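Alanine dehydrogenase (Archaeoglobus fulgidus, PDB 1OMO) catalyses the NAD-dependent oxidative deamination of alanine to pyruvate and the reverse reductive amination, working as a homodimer. Local coordinates at residues K233-V238 and D282-I287. Residues are numbered along the deposited sequence; the frame is centred on the assembly and turned at random.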
ATOM      1  N   LYS A 233     -23.125 -27.832   2.061  1.00 26.05           N
ATOM      2  CA  LYS A 233     -23.270 -28.783   3.160  1.00 27.92           C
ATOM      3  C   LYS A 233     -22.346 -28.542   4.355  1.00 27.00           C
ATOM      4  O   LYS A 233     -22.311 -29.358   5.284  1.00 27.46           O
ATOM      5  CB  LYS A 233     -23.034 -30.187   2.548  1.00 28.16           C
ATOM      6  CG  LYS A 233     -22.428 -31.272   3.422  1.00 32.55           C
ATOM      7  CD  LYS A 233     -22.165 -32.596   2.622  1.00 31.14           C
ATOM      8  CE  LYS A 233     -20.990 -32.474   1.661  1.00 32.46           C
ATOM      9  NZ  LYS A 233     -20.333 -33.816   1.341  1.00 35.45           N
ATOM     10  N   ALA A 234     -21.637 -27.411   4.365  1.00 23.69           N
ATOM     11  CA  ALA A 234     -20.666 -27.197   5.432  1.00 21.79           C
ATOM     12  C   ALA A 234     -20.792 -25.911   6.226  1.00 21.57           C
ATOM     13  O   ALA A 234     -21.458 -24.962   5.815  1.00 21.73           O
ATOM     14  CB  ALA A 234     -19.220 -27.294   4.832  1.00 17.81           C
ATOM     15  N   LYS A 235     -20.161 -25.906   7.398  1.00 19.67           N
ATOM     16  CA  LYS A 235     -20.093 -24.719   8.220  1.00 18.95           C
ATOM     17  C   LYS A 235     -18.788 -24.045   7.715  1.00 19.73           C
ATOM     18  O   LYS A 235     -17.661 -24.538   7.932  1.00 19.50           O
ATOM     19  CB  LYS A 235     -19.980 -25.088   9.696  1.00 19.31           C
ATOM     20  CG  LYS A 235     -19.706 -23.894  10.587  1.00 21.94           C
ATOM     21  CD  LYS A 235     -19.725 -24.278  12.076  1.00 25.97           C
ATOM     22  CE  LYS A 235     -21.150 -24.539  12.585  1.00 27.68           C
ATOM     23  NZ  LYS A 235     -21.194 -25.179  13.951  1.00 28.49           N
ATOM     24  N   ILE A 236     -18.952 -22.942   7.007  1.00 19.46           N
ATOM     25  CA  ILE A 236     -17.815 -22.231   6.434  1.00 19.33           C
ATOM     26  C   ILE A 236     -17.292 -21.143   7.375  1.00 17.89           C
ATOM     27  O   ILE A 236     -18.030 -20.296   7.839  1.00 16.88           O
ATOM     28  CB  ILE A 236     -18.222 -21.576   5.091  1.00 21.02           C
ATOM     29  CG1 ILE A 236     -18.877 -22.613   4.175  1.00 18.32           C
ATOM     30  CG2 ILE A 236     -16.986 -20.969   4.388  1.00 21.46           C
ATOM     31  CD1 ILE A 236     -19.531 -21.982   2.934  1.00 18.02           C
ATOM     32  N   VAL A 237     -16.010 -21.183   7.662  1.00 19.06           N
ATOM     33  CA  VAL A 237     -15.428 -20.175   8.521  1.00 19.28           C
ATOM     34  C   VAL A 237     -14.339 -19.468   7.709  1.00 19.41           C
ATOM     35  O   VAL A 237     -13.311 -20.068   7.362  1.00 18.40           O
ATOM     36  CB  VAL A 237     -14.857 -20.813   9.824  1.00 19.50           C
ATOM     37  CG1 VAL A 237     -14.107 -19.759  10.699  1.00 17.60           C
ATOM     38  CG2 VAL A 237     -16.031 -21.356  10.645  1.00 18.36           C
ATOM     39  N   VAL A 238     -14.564 -18.192   7.405  1.00 16.55           N
ATOM     40  CA  VAL A 238     -13.580 -17.486   6.625  1.00 17.62           C
ATOM     41  C   VAL A 238     -12.556 -16.696   7.444  1.00 18.68           C
ATOM     42  O   VAL A 238     -12.628 -16.545   8.656  1.00 17.85           O
ATOM     43  CB  VAL A 238     -14.217 -16.514   5.582  1.00 15.74           C
ATOM     44  CG1 VAL A 238     -15.323 -17.203   4.803  1.00 14.96           C
ATOM     45  CG2 VAL A 238     -14.731 -15.271   6.274  1.00 14.80           C
ATOM     46  N   ASP A 282     -20.198 -33.623  15.717  1.00 30.99           N
ATOM     47  CA  ASP A 282     -19.184 -34.458  15.132  1.00 29.53           C
ATOM     48  C   ASP A 282     -19.447 -34.750  13.675  1.00 26.69           C
ATOM     49  O   ASP A 282     -18.536 -35.041  12.927  1.00 24.90           O
ATOM     50  CB  ASP A 282     -19.104 -35.774  15.890  1.00 34.13           C
ATOM     51  CG  ASP A 282     -18.489 -35.612  17.246  1.00 37.37           C
ATOM     52  OD1 ASP A 282     -17.541 -34.805  17.337  1.00 38.77           O
ATOM     53  OD2 ASP A 282     -18.931 -36.293  18.207  1.00 39.18           O
ATOM     54  N   GLU A 283     -20.707 -34.688  13.287  1.00 26.73           N
ATOM     55  CA  GLU A 283     -21.121 -34.995  11.928  1.00 26.29           C
ATOM     56  C   GLU A 283     -20.780 -33.917  10.911  1.00 24.58           C
ATOM     57  O   GLU A 283     -20.365 -34.210   9.795  1.00 22.69           O
ATOM     58  CB  GLU A 283     -22.632 -35.261  11.913  1.00 26.82           C
ATOM     59  CG  GLU A 283     -23.038 -36.502  12.728  1.00 31.46           C
ATOM     60  CD  GLU A 283     -22.856 -36.338  14.259  1.00 33.98           C
ATOM     61  OE1 GLU A 283     -22.327 -37.281  14.920  1.00 30.55           O
ATOM     62  OE2 GLU A 283     -23.255 -35.270  14.796  1.00 35.87           O
ATOM     63  N   GLU A 284     -20.924 -32.662  11.307  1.00 24.54           N
ATOM     64  CA  GLU A 284     -20.687 -31.574  10.373  1.00 24.75           C
ATOM     65  C   GLU A 284     -19.354 -31.507   9.663  1.00 22.84           C
ATOM     66  O   GLU A 284     -18.313 -31.992  10.136  1.00 21.12           O
ATOM     67  CB  GLU A 284     -20.979 -30.221  11.038  1.00 26.30           C
ATOM     68  CG  GLU A 284     -20.133 -29.852  12.236  1.00 26.87           C
ATOM     69  CD  GLU A 284     -20.566 -28.511  12.822  1.00 28.04           C
ATOM     70  OE1 GLU A 284     -20.117 -28.132  13.922  1.00 27.58           O
ATOM     71  OE2 GLU A 284     -21.368 -27.829  12.161  1.00 28.02           O
ATOM     72  N   ILE A 285     -19.410 -30.925   8.476  1.00 22.30           N
ATOM     73  CA  ILE A 285     -18.209 -30.722   7.687  1.00 21.23           C
ATOM     74  C   ILE A 285     -17.834 -29.272   7.911  1.00 20.43           C
ATOM     75  O   ILE A 285     -18.659 -28.401   7.674  1.00 18.94           O
ATOM     76  CB  ILE A 285     -18.466 -30.910   6.176  1.00 21.18           C
ATOM     77  CG1 ILE A 285     -18.775 -32.387   5.916  1.00 22.07           C
ATOM     78  CG2 ILE A 285     -17.227 -30.371   5.376  1.00 15.36           C
ATOM     79  CD1 ILE A 285     -19.079 -32.761   4.444  1.00 23.49           C
ATOM     80  N   THR A 286     -16.620 -29.009   8.389  1.00 21.39           N
ATOM     81  CA  THR A 286     -16.198 -27.621   8.596  1.00 19.85           C
ATOM     82  C   THR A 286     -15.188 -27.207   7.539  1.00 19.72           C
ATOM     83  O   THR A 286     -14.444 -28.045   7.004  1.00 20.00           O
ATOM     84  CB  THR A 286     -15.590 -27.383  10.036  1.00 20.66           C
ATOM     85  OG1 THR A 286     -14.599 -28.384  10.321  1.00 23.29           O
ATOM     86  CG2 THR A 286     -16.686 -27.392  11.105  1.00 18.46           C
ATOM     87  N   ILE A 287     -15.197 -25.911   7.223  1.00 17.27           N
ATOM     88  CA  ILE A 287     -14.280 -25.357   6.259  1.00 13.64           C
ATOM     89  C   ILE A 287     -13.672 -24.042   6.733  1.00 14.27           C
ATOM     90  O   ILE A 287     -14.367 -23.156   7.181  1.00 11.23           O
ATOM     91  CB  ILE A 287     -14.940 -25.043   4.877  1.00 12.63           C
ATOM     92  CG1 ILE A 287     -15.336 -26.309   4.123  1.00 14.13           C
ATOM     93  CG2 ILE A 287     -13.904 -24.280   4.002  1.00 15.09           C
ATOM     94  CD1 ILE A 287     -16.147 -26.020   2.834  1.00 14.92           C
TER
HETATM   95  O   HOH W   1     -21.958 -30.028   7.587  1.00 32.51           O
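Lys235 NZ meets the carboxylate of Glu284 in a salt bridge, 3.1 Å from OE1 on its syn lone pair, with a weak second bond to OE2. The ammonium also bonds Gly278 O, while Glu284 OE1 accepts hydrogen bonds from the backbone N atoms of Glu280 and Ser281, so both charged ends are tied to the loop ahead of 282-287. With chi1 at 62°, Glu284 CG sits between its own N and carbonyl carbon, and the chain then runs extended to the lysine. An alanine at Glu284 would probably leave the Lys235 ammonium with Gly278 O and a long, weak pair with Asp277, and the two loop amides without this acceptor. Strands 234-238 and 285-289 are neighbours in the parallel sheet of the Rossmann-fold NAD domain; the axes of 234-238 and 285-287 diverge by 18°. Lys235 bonds to the two residues flanking Thr286, the pattern of parallel pairing: its N donates to Ile285 O (2.9 Å) and its O accepts from Ile287 N (2.9 Å). Two residues on, Val237 N donates to Ile287 O (2.6 Å, N-H...O 161°). On the face away from the Lys235 and Thr286 side chains, Ala234 CB lies 3.7 Å from Ile285 CG2 and 3.9 Å from Ile287 CD1, and Ile287 packs further onto Ile230 and Leu231 of helix 228-232.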